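PDB 3ZRP: serine-pyruvate aminotransferase (AgxT) from Sulfolobus solfataricus, which probably catalyses transfer of an amino group from serine to pyruvate, using pyridoxal 5'-phosphate as its cofactor. Local coordinates for residues 43-48 and 199-204; 133-138 and 171-176; 163-168 and 184-189. One frame throughout, in Å; residues are numbered along the deposited sequence. Where two conformers were deposited one is given.

Contact 1 of 3, residues 43-48 and 199-204; sequences GLRYVM and LLLLSP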
loop_
_atom_site.group_PDB
_atom_site.type_symbol
_atom_site.label_atom_id
_atom_site.label_comp_id
_atom_site.label_asym_id
_atom_site.label_seq_id
_atom_site.Cartn_x
_atom_site.Cartn_y
_atom_site.Cartn_z
ATOM N N GLY A 43 -18.752 -3.189 -5.840
ATOM C CA GLY A 43 -18.939 -3.780 -4.532
ATOM C C GLY A 43 -18.898 -2.756 -3.422
ATOM O O GLY A 43 -19.656 -2.883 -2.457
ATOM N N LEU A 44 -18.012 -1.754 -3.558
ATOM C CA LEU A 44 -17.979 -0.626 -2.631
ATOM C C LEU A 44 -19.305 0.129 -2.619
ATOM O O LEU A 44 -19.826 0.438 -1.556
ATOM C CB LEU A 44 -16.804 0.321 -2.939
ATOM C CG LEU A 44 -16.346 1.303 -1.845
ATOM C CD1 LEU A 44 -16.111 0.654 -0.472
ATOM C CD2 LEU A 44 -15.084 2.029 -2.286
ATOM N N ARG A 45 -19.855 0.418 -3.803
ATOM C CA ARG A 45 -21.166 1.081 -3.877
ATOM C C ARG A 45 -22.239 0.255 -3.177
ATOM O O ARG A 45 -23.088 0.791 -2.451
ATOM C CB ARG A 45 -21.583 1.343 -5.326
ATOM C CG ARG A 45 -20.807 2.438 -6.033
ATOM C CD ARG A 45 -21.645 3.014 -7.178
ATOM N NE ARG A 45 -20.847 3.804 -8.127
ATOM C CZ ARG A 45 -20.085 3.283 -9.077
ATOM N NH1 ARG A 45 -20.015 1.977 -9.222
ATOM N NH2 ARG A 45 -19.393 4.064 -9.879
ATOM N N TYR A 46 -22.196 -1.054 -3.412
ATOM C CA TYR A 46 -23.150 -1.991 -2.830
ATOM C C TYR A 46 -23.119 -2.009 -1.290
ATOM O O TYR A 46 -24.158 -1.847 -0.641
ATOM C CB TYR A 46 -22.946 -3.389 -3.457
ATOM C CG TYR A 46 -23.816 -4.466 -2.842
ATOM C CD1 TYR A 46 -25.194 -4.531 -3.119
ATOM C CD2 TYR A 46 -23.274 -5.412 -1.982
ATOM C CE1 TYR A 46 -25.997 -5.502 -2.526
ATOM C CE2 TYR A 46 -24.063 -6.385 -1.388
ATOM C CZ TYR A 46 -25.427 -6.423 -1.668
ATOM O OH TYR A 46 -26.196 -7.395 -1.091
ATOM N N VAL A 47 -21.935 -2.172 -0.686
ATOM C CA VAL A 47 -21.850 -2.254 0.775
ATOM C C VAL A 47 -22.033 -0.892 1.473
ATOM O O VAL A 47 -22.409 -0.825 2.655
ATOM C CB VAL A 47 -20.542 -2.948 1.274
ATOM C CG1 VAL A 47 -20.410 -4.352 0.684
ATOM C CG2 VAL A 47 -19.302 -2.103 0.956
ATOM N N MET A 48 -21.766 0.189 0.760
ATOM C CA MET A 48 -22.002 1.517 1.321
ATOM C C MET A 48 -23.380 2.088 0.977
ATOM O O MET A 48 -23.758 3.153 1.462
ATOM C CB MET A 48 -20.896 2.465 0.923
ATOM C CG MET A 48 -19.714 2.333 1.858
ATOM S SD MET A 48 -18.319 3.206 1.201
ATOM C CE MET A 48 -17.044 2.777 2.379
ATOM N N LEU A 199 -10.223 2.271 0.964
ATOM C CA LEU A 199 -11.380 2.330 0.056
ATOM C C LEU A 199 -12.237 3.549 0.344
ATOM O O LEU A 199 -12.537 3.841 1.489
ATOM C CB LEU A 199 -12.240 1.067 0.180
ATOM C CG LEU A 199 -11.719 -0.260 -0.366
ATOM C CD1 LEU A 199 -10.722 -0.820 0.574
ATOM C CD2 LEU A 199 -12.877 -1.238 -0.537
ATOM N N LEU A 200 -12.659 4.270 -0.700
ATOM C CA LEU A 200 -13.388 5.525 -0.486
ATOM C C LEU A 200 -14.578 5.594 -1.417
ATOM O O LEU A 200 -14.496 5.098 -2.507
ATOM C CB LEU A 200 -12.469 6.750 -0.727
ATOM C CG LEU A 200 -11.214 6.827 0.189
ATOM C CD1 LEU A 200 -9.936 6.327 -0.571
ATOM C CD2 LEU A 200 -10.996 8.204 0.735
ATOM N N LEU A 201 -15.658 6.192 -0.946
ATOM C CA LEU A 201 -16.849 6.490 -1.794
ATOM C C LEU A 201 -17.145 7.976 -1.674
ATOM O O LEU A 201 -17.357 8.486 -0.580
ATOM C CB LEU A 201 -18.040 5.656 -1.345
ATOM C CG LEU A 201 -19.290 5.828 -2.247
ATOM C CD1 LEU A 201 -19.083 5.056 -3.546
ATOM C CD2 LEU A 201 -20.527 5.357 -1.534
ATOM N N LEU A 202 -17.181 8.655 -2.819
ATOM C CA LEU A 202 -17.274 10.100 -2.865
ATOM C C LEU A 202 -18.615 10.538 -3.460
ATOM O O LEU A 202 -19.086 9.964 -4.447
ATOM C CB LEU A 202 -16.141 10.696 -3.692
ATOM C CG LEU A 202 -14.860 11.142 -2.948
ATOM C CD1 LEU A 202 -14.222 9.973 -2.286
ATOM C CD2 LEU A 202 -13.884 11.800 -3.890
ATOM N N SER A 203 -19.203 11.544 -2.837
ATOM C CA SER A 203 -20.429 12.162 -3.334
ATOM C C SER A 203 -20.143 12.985 -4.592
ATOM O O SER A 203 -18.978 13.348 -4.867
ATOM C CB SER A 203 -21.011 13.066 -2.260
ATOM O OG SER A 203 -20.197 14.207 -2.106
ATOM N N PRO A 204 -21.204 13.311 -5.359
ATOM C CA PRO A 204 -21.026 14.268 -6.454
ATOM C C PRO A 204 -20.318 15.565 -6.032
ATOM O O PRO A 204 -19.465 16.065 -6.770
ATOM C CB PRO A 204 -22.479 14.549 -6.900
ATOM C CG PRO A 204 -23.168 13.242 -6.664
ATOM C CD PRO A 204 -22.559 12.702 -5.370
#
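L44, R45 and M48 of the helix lie over L199 to L201 of a strand, the two axes passing 9.0 Å apart at 73°. This is helix-on-sheet packing in the large domain of a fold-type-I, PLP-dependent aminotransferase: the C-terminal part of helix 31-48 rests on strand 197-202, an antiparallel member of the central seven-stranded mixed sheet. L199 and L201, two residues apart, both point to the helix. No hydrogen bond joins the segments; the leucines of the strand offer branched methyl groups to the helix, and the contact rests on apolar packing. L44, M48 and L199 were each modelled in two conformers, and the distances belong to the one described. M48 is long and unbranched; its chain, extended beyond CG (chi2 169°), runs antiparallel to that of L201 and lays SD against L201 CB at 3.5 Å. The CB of M48 also meets L201 CD2 at 3.8 Å. R45 contributes only its aliphatic part here, CG lying 4.0 Å from L201 CD1 and the two chains crossing at about a right angle. Its guanidinium group belongs to other partners, NE bonding to Y54 O and NH2 forming a salt bridge with E234. L44 sends CD1 to CD2 of L199, 3.7 Å away, the two side chains meeting at a slant, while its other methyl, CD2, comes to 3.1 Å from L200 O.

Contact 2 of 3, residues 133-138 and 171-176; sequences LTHVET and EEVKAE. With PLP (pyridoxal-5'-phosphate), chain C.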
loop_
_atom_site.group_PDB
_atom_site.type_symbol
_atom_site.label_atom_id
_atom_site.label_comp_id
_atom_site.label_asym_id
_atom_site.label_seq_id
_atom_site.Cartn_x
_atom_site.Cartn_y
_atom_site.Cartn_z
ATOM N N LEU A 133 -16.252 12.256 11.151
ATOM C CA LEU A 133 -16.875 11.349 12.120
ATOM C C LEU A 133 -16.164 9.983 12.089
ATOM O O LEU A 133 -15.552 9.629 11.076
ATOM C CB LEU A 133 -18.347 11.163 11.768
ATOM C CG LEU A 133 -19.266 12.374 11.567
ATOM C CD1 LEU A 133 -20.680 11.852 11.309
ATOM C CD2 LEU A 133 -19.262 13.270 12.794
ATOM N N THR A 134 -16.252 9.226 13.189
ATOM C CA THR A 134 -15.841 7.813 13.206
ATOM C C THR A 134 -17.068 6.959 13.424
ATOM O O THR A 134 -17.719 7.078 14.492
ATOM C CB THR A 134 -14.862 7.542 14.365
ATOM O OG1 THR A 134 -13.847 8.547 14.364
ATOM C CG2 THR A 134 -14.220 6.134 14.254
ATOM N N HIS A 135 -17.373 6.061 12.475
ATOM C CA HIS A 135 -18.582 5.223 12.632
ATOM C C HIS A 135 -18.454 4.274 13.836
ATOM O O HIS A 135 -19.297 4.272 14.746
ATOM C CB HIS A 135 -18.934 4.492 11.352
ATOM C CG HIS A 135 -20.339 3.980 11.318
ATOM N ND1 HIS A 135 -20.894 3.420 10.188
ATOM C CD2 HIS A 135 -21.326 4.010 12.256
ATOM C CE1 HIS A 135 -22.155 3.101 10.437
ATOM N NE2 HIS A 135 -22.439 3.443 11.686
ATOM N N VAL A 136 -17.375 3.487 13.868
ATOM C CA VAL A 136 -17.080 2.674 15.045
ATOM C C VAL A 136 -15.664 2.993 15.490
ATOM O O VAL A 136 -14.742 2.840 14.706
ATOM C CB VAL A 136 -17.215 1.168 14.722
ATOM C CG1 VAL A 136 -16.634 0.304 15.860
ATOM C CG2 VAL A 136 -18.679 0.800 14.425
ATOM N N GLU A 137 -15.526 3.479 16.723
ATOM C CA GLU A 137 -14.245 3.715 17.361
ATOM C C GLU A 137 -13.685 2.412 17.929
ATOM O O GLU A 137 -14.092 1.931 18.992
ATOM C CB GLU A 137 -14.379 4.788 18.457
ATOM C CG GLU A 137 -13.130 5.047 19.272
ATOM C CD GLU A 137 -11.917 5.355 18.411
ATOM O OE1 GLU A 137 -11.954 6.348 17.638
ATOM O OE2 GLU A 137 -10.916 4.610 18.530
ATOM N N THR A 138 -12.718 1.858 17.208
ATOM C CA THR A 138 -12.151 0.544 17.473
ATOM C C THR A 138 -11.509 0.450 18.848
ATOM O O THR A 138 -11.510 -0.619 19.441
ATOM C CB THR A 138 -11.096 0.221 16.382
ATOM O OG1 THR A 138 -11.687 0.455 15.111
ATOM C CG2 THR A 138 -10.607 -1.261 16.463
ATOM N N GLU A 171 -22.043 -2.974 9.919
ATOM C CA GLU A 171 -23.071 -2.068 10.464
ATOM C C GLU A 171 -23.832 -1.529 9.274
ATOM O O GLU A 171 -23.299 -1.494 8.153
ATOM C CB GLU A 171 -22.456 -0.886 11.257
ATOM C CG GLU A 171 -21.422 -1.253 12.347
ATOM C CD GLU A 171 -22.028 -1.602 13.712
ATOM O OE1 GLU A 171 -23.265 -1.597 13.878
ATOM O OE2 GLU A 171 -21.260 -1.875 14.646
ATOM N N GLU A 172 -25.083 -1.116 9.487
ATOM C CA GLU A 172 -25.801 -0.403 8.428
ATOM C C GLU A 172 -25.009 0.834 7.988
ATOM O O GLU A 172 -24.580 1.641 8.827
ATOM C CB GLU A 172 -27.201 0.024 8.873
ATOM C CG GLU A 172 -28.012 0.582 7.708
ATOM C CD GLU A 172 -29.329 1.256 8.110
ATOM O OE1 GLU A 172 -29.557 1.534 9.310
ATOM O OE2 GLU A 172 -30.136 1.527 7.196
ATOM N N VAL A 173 -24.791 0.956 6.686
ATOM C CA VAL A 173 -24.164 2.147 6.112
ATOM C C VAL A 173 -25.010 2.563 4.911
ATOM O O VAL A 173 -25.265 1.741 4.018
ATOM C CB VAL A 173 -22.689 1.889 5.666
ATOM C CG1 VAL A 173 -22.145 3.086 4.855
ATOM C CG2 VAL A 173 -21.799 1.552 6.917
ATOM N N LYS A 174 -25.437 3.829 4.899
ATOM C CA LYS A 174 -26.262 4.365 3.819
ATOM C C LYS A 174 -25.668 5.676 3.338
ATOM O O LYS A 174 -26.194 6.752 3.638
ATOM C CB LYS A 174 -27.704 4.600 4.320
ATOM C CG LYS A 174 -28.485 3.334 4.682
ATOM C CD LYS A 174 -29.152 2.732 3.445
ATOM C CE LYS A 174 -29.104 1.206 3.465
ATOM N NZ LYS A 174 -30.026 0.625 4.487
ATOM N N ALA A 175 -24.579 5.592 2.580
ATOM C CA ALA A 175 -23.797 6.784 2.248
ATOM C C ALA A 175 -24.601 7.824 1.467
ATOM O O ALA A 175 -24.545 9.003 1.796
ATOM C CB ALA A 175 -22.481 6.410 1.510
ATOM N N GLU A 176 -25.362 7.395 0.464
ATOM C CA GLU A 176 -26.153 8.336 -0.351
ATOM C C GLU A 176 -27.365 8.900 0.413
ATOM O O GLU A 176 -27.595 10.121 0.436
ATOM C CB GLU A 176 -26.591 7.698 -1.670
ATOM C CG GLU A 176 -27.634 8.519 -2.430
ATOM C CD GLU A 176 -27.708 8.214 -3.917
ATOM O OE1 GLU A 176 -27.178 7.182 -4.386
ATOM O OE2 GLU A 176 -28.325 9.025 -4.629
HETATM N N1 PLP C . -9.872 3.870 11.708
HETATM C C2 PLP C . -10.355 2.840 12.484
HETATM C C2A PLP C . -11.702 2.996 13.139
HETATM C C3 PLP C . -9.610 1.650 12.646
HETATM O O3 PLP C . -10.073 0.725 13.307
HETATM C C4 PLP C . -8.369 1.503 12.016
HETATM C C4A PLP C . -7.603 0.185 12.182
HETATM C C5 PLP C . -7.898 2.592 11.251
HETATM C C6 PLP C . -8.663 3.763 11.077
HETATM C C5A PLP C . -6.577 2.571 10.539
HETATM O O4P PLP C . -6.519 1.645 9.451
HETATM P P PLP C . -5.157 1.081 8.866
HETATM O O1P PLP C . -5.648 0.176 7.779
HETATM O O2P PLP C . -4.566 0.367 10.035
HETATM O O3P PLP C . -4.429 2.302 8.428
HETATM O O HOH W 1 -25.199 1.920 11.479
#
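H135 and V136 meet E171 to V173 beside the PLP pocket of the large domain, where strand 128-134 of the central sheet gives way to the short strand 136-137. The opposing segment, 171-176, is a loop between strands 157-163 and 182-186. No direct hydrogen bond spans the two; an imidazole edge, a water and apolar contacts fill the interface. CG anti to the backbone N (chi1 -162°) carries the ring of H135 toward the loop, which it meets edge-on, CE1 lying 3.3 Å from E172 O and that oxygen close to the ring plane. Water 1, also at that edge, joins the two sides: it donates to E172 O at 2.7 Å and hydrogen-bonds to H135 NE2. A flat polar ring suits this place, since it can take the water on a nitrogen while its carbon edge packs. V173 CG2 is part of that packing, 3.9 Å from CE1 and likewise at the edge.

V136 crosses E171 at about a right angle, its CG2 3.7 Å from E171 OE2 and 4.0 Å from E171 CG. The glutamate chain bends at chi2 (-86°), which turns CD aside from a straight run, and its buried carboxylate is satisfied from outside: OE1 by a salt bridge to R143 and OE2 by N299 N.

On the cofactor side, V136 O comes within 3.4 Å of the methyl carbon C2A of PLP. T138, a PLP-binding residue whose OG1 also bonds to S166 OG, meets the phenolic oxygen O3 through that same OG1 at 2.4 Å, a hydrogen bond so short that its exact length is doubtful.

Contact 3 of 3, residues 163-168 and 184-189; sequences DGVSSV and LTASQK. With PLP (pyridoxal-5'-phosphate), chain C.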
loop_
_atom_site.group_PDB
_atom_site.type_symbol
_atom_site.label_atom_id
_atom_site.label_comp_id
_atom_site.label_asym_id
_atom_site.label_seq_id
_atom_site.Cartn_x
_atom_site.Cartn_y
_atom_site.Cartn_z
ATOM N N ASP A 163 -15.180 7.882 8.844
ATOM C CA ASP A 163 -14.277 6.755 8.916
ATOM C C ASP A 163 -15.093 5.515 9.302
ATOM O O ASP A 163 -15.484 5.363 10.470
ATOM C CB ASP A 163 -13.194 7.070 9.957
ATOM C CG ASP A 163 -12.379 5.839 10.398
ATOM O OD1 ASP A 163 -12.477 4.731 9.843
ATOM O OD2 ASP A 163 -11.630 5.996 11.371
ATOM N N GLY A 164 -15.382 4.671 8.300
ATOM C CA GLY A 164 -16.025 3.369 8.488
ATOM C C GLY A 164 -15.097 2.169 8.380
ATOM O O GLY A 164 -15.523 1.084 8.001
ATOM N N VAL A 165 -13.829 2.345 8.766
ATOM C CA VAL A 165 -12.877 1.249 8.730
ATOM C C VAL A 165 -13.373 0.005 9.523
ATOM O O VAL A 165 -13.235 -1.126 9.034
ATOM C CB VAL A 165 -11.477 1.701 9.216
ATOM C CG1 VAL A 165 -10.502 0.521 9.306
ATOM C CG2 VAL A 165 -10.879 2.743 8.250
ATOM N N SER A 166 -13.957 0.216 10.715
ATOM C CA SER A 166 -14.519 -0.881 11.509
ATOM C C SER A 166 -16.056 -0.957 11.484
ATOM O O SER A 166 -16.687 -1.556 12.376
ATOM C CB SER A 166 -14.032 -0.789 12.947
ATOM O OG SER A 166 -12.661 -1.087 12.989
ATOM N N SER A 167 -16.667 -0.373 10.466
ATOM C CA SER A 167 -18.125 -0.490 10.343
ATOM C C SER A 167 -18.658 -1.046 8.996
ATOM O O SER A 167 -19.642 -1.825 8.974
ATOM C CB SER A 167 -18.799 0.856 10.654
ATOM O OG SER A 167 -18.587 1.733 9.564
ATOM N N VAL A 168 -18.040 -0.646 7.882
ATOM C CA VAL A 168 -18.500 -1.042 6.559
ATOM C C VAL A 168 -18.391 -2.568 6.403
ATOM O O VAL A 168 -17.350 -3.161 6.703
ATOM C CB VAL A 168 -17.750 -0.298 5.398
ATOM C CG1 VAL A 168 -18.237 -0.760 4.010
ATOM C CG2 VAL A 168 -17.879 1.210 5.567
ATOM N N LEU A 184 -15.327 6.010 4.094
ATOM C CA LEU A 184 -14.118 5.280 3.771
ATOM C C LEU A 184 -13.978 4.042 4.665
ATOM O O LEU A 184 -14.581 3.965 5.758
ATOM C CB LEU A 184 -12.873 6.195 3.846
ATOM C CG LEU A 184 -12.546 6.783 5.224
ATOM C CD1 LEU A 184 -11.723 5.793 6.074
ATOM C CD2 LEU A 184 -11.810 8.135 5.115
ATOM N N THR A 185 -13.227 3.067 4.164
ATOM C CA THR A 185 -12.950 1.858 4.912
ATOM C C THR A 185 -11.577 1.274 4.490
ATOM O O THR A 185 -10.784 1.946 3.789
ATOM C CB THR A 185 -14.147 0.839 4.833
ATOM O OG1 THR A 185 -13.937 -0.205 5.776
ATOM C CG2 THR A 185 -14.316 0.220 3.440
ATOM N N ALA A 186 -11.280 0.069 4.955
ATOM C CA ALA A 186 -10.041 -0.633 4.587
ATOM C C ALA A 186 -10.392 -2.036 4.127
ATOM O O ALA A 186 -11.505 -2.496 4.368
ATOM C CB ALA A 186 -9.079 -0.694 5.798
ATOM N N SER A 187 -9.447 -2.732 3.491
ATOM C CA SER A 187 -9.737 -4.067 2.989
ATOM C C SER A 187 -9.822 -5.168 4.061
ATOM O O SER A 187 -10.522 -6.168 3.893
ATOM C CB SER A 187 -8.780 -4.443 1.851
ATOM O OG SER A 187 -7.420 -4.288 2.209
ATOM N N GLN A 188 -9.114 -4.974 5.166
ATOM C CA GLN A 188 -8.832 -6.075 6.091
ATOM C C GLN A 188 -9.724 -6.173 7.317
ATOM O O GLN A 188 -9.461 -7.020 8.193
ATOM C CB GLN A 188 -7.348 -6.035 6.549
ATOM C CG GLN A 188 -6.971 -4.977 7.641
ATOM C CD GLN A 188 -6.903 -3.509 7.132
ATOM O OE1 GLN A 188 -7.078 -3.225 5.936
ATOM N NE2 GLN A 188 -6.714 -2.576 8.064
ATOM N N LYS A 189 -10.755 -5.337 7.419
ATOM C CA LYS A 189 -11.570 -5.397 8.649
ATOM C C LYS A 189 -12.902 -6.150 8.399
ATOM O O LYS A 189 -12.868 -7.379 8.130
ATOM C CB LYS A 189 -11.628 -4.036 9.401
ATOM C CG LYS A 189 -10.219 -3.635 10.026
ATOM C CD LYS A 189 -10.162 -2.523 11.125
ATOM C CE LYS A 189 -8.683 -1.964 11.366
ATOM N NZ LYS A 189 -8.501 -0.827 12.395
HETATM N N1 PLP C . -9.872 3.870 11.708
HETATM C C2 PLP C . -10.355 2.840 12.484
HETATM C C2A PLP C . -11.702 2.996 13.139
HETATM C C3 PLP C . -9.610 1.650 12.646
HETATM O O3 PLP C . -10.073 0.725 13.307
HETATM C C4 PLP C . -8.369 1.503 12.016
HETATM C C4A PLP C . -7.603 0.185 12.182
HETATM C C5 PLP C . -7.898 2.592 11.251
HETATM C C6 PLP C . -8.663 3.763 11.077
HETATM C C5A PLP C . -6.577 2.571 10.539
HETATM O O4P PLP C . -6.519 1.645 9.451
HETATM P P PLP C . -5.157 1.081 8.866
HETATM O O1P PLP C . -5.648 0.176 7.779
HETATM O O2P PLP C . -4.566 0.367 10.035
HETATM O O3P PLP C . -4.429 2.302 8.428
HETATM O O HOH W 2 -14.980 -2.697 7.628
#
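V165 and K189 touch one another against the cofactor, V165 CG1 lying 3.6 Å from K189 CD. K189 NZ is covalently bound to PLP C4A, and the lysine chain, extended beyond CG, has the length to reach it. V165 lies over one face of the pyridine ring, with CB nearest C2, CG1 nearest C4 and CG2 nearest C6; a branched, apolar residue suits a flat aromatic surface. D163 brings OD2 to within 2.8 Å of PLP N1, the carboxylate-to-pyridine pairing known from fold-type-I enzymes, which would favour a protonated ring nitrogen. At the phosphate, Q188 NE2 donates to O1P at 3.0 Å.

A second shell sets these groups in place. The other oxygen of D163, OD1, accepts from V165 N at 2.9 Å, an Asx turn that ties the aspartate to the valine beneath the ring. An alanine here would remove both oxygens, and PLP N1 would probably lose its carboxylate partner while the turn, short of its acceptor for V165 N, would be likely to loosen. G164 N donates to L184 O at 2.8 Å; a CB on this residue would collide with V168 CG2, so glycine fits. G164 O receives both S167 N and V168 N. Water 2 donates to V165 O and V168 O, and L184 CD1 packs on V165 CG2 at 3.8 Å. T185 CB lies 3.8 Å from V168 CB, the two compact branched side chains crossing at a slant.

D163 and L184 pair as parallel neighbours where strands 157-163 and 182-186 run side by side; W92 of helix 87-96 packs on both, while V47 and M48 of helix 31-48 lie against V168.

Along the chain the six segments come in the order 43-48, 133-138, 163-168, 171-176, 184-189 and 199-204, so contact 1 encloses the other two, whose segments alternate. Contacts 2 and 3 are about 9 Å apart between centres; the centre of contact 1 lies about 12 Å from that of contact 2 and about 11 Å from that of contact 3. All three draw on the central mixed sheet: contact 1 through strand 197-202, contact 3 through its neighbour 182-186 and the end of 157-163, contact 2 through the end of 128-134. Contacts 2 and 3, largely loops at strand ends, both touch PLP, which G63, T64 and, from the second subunit, Y240 and T243 also bind.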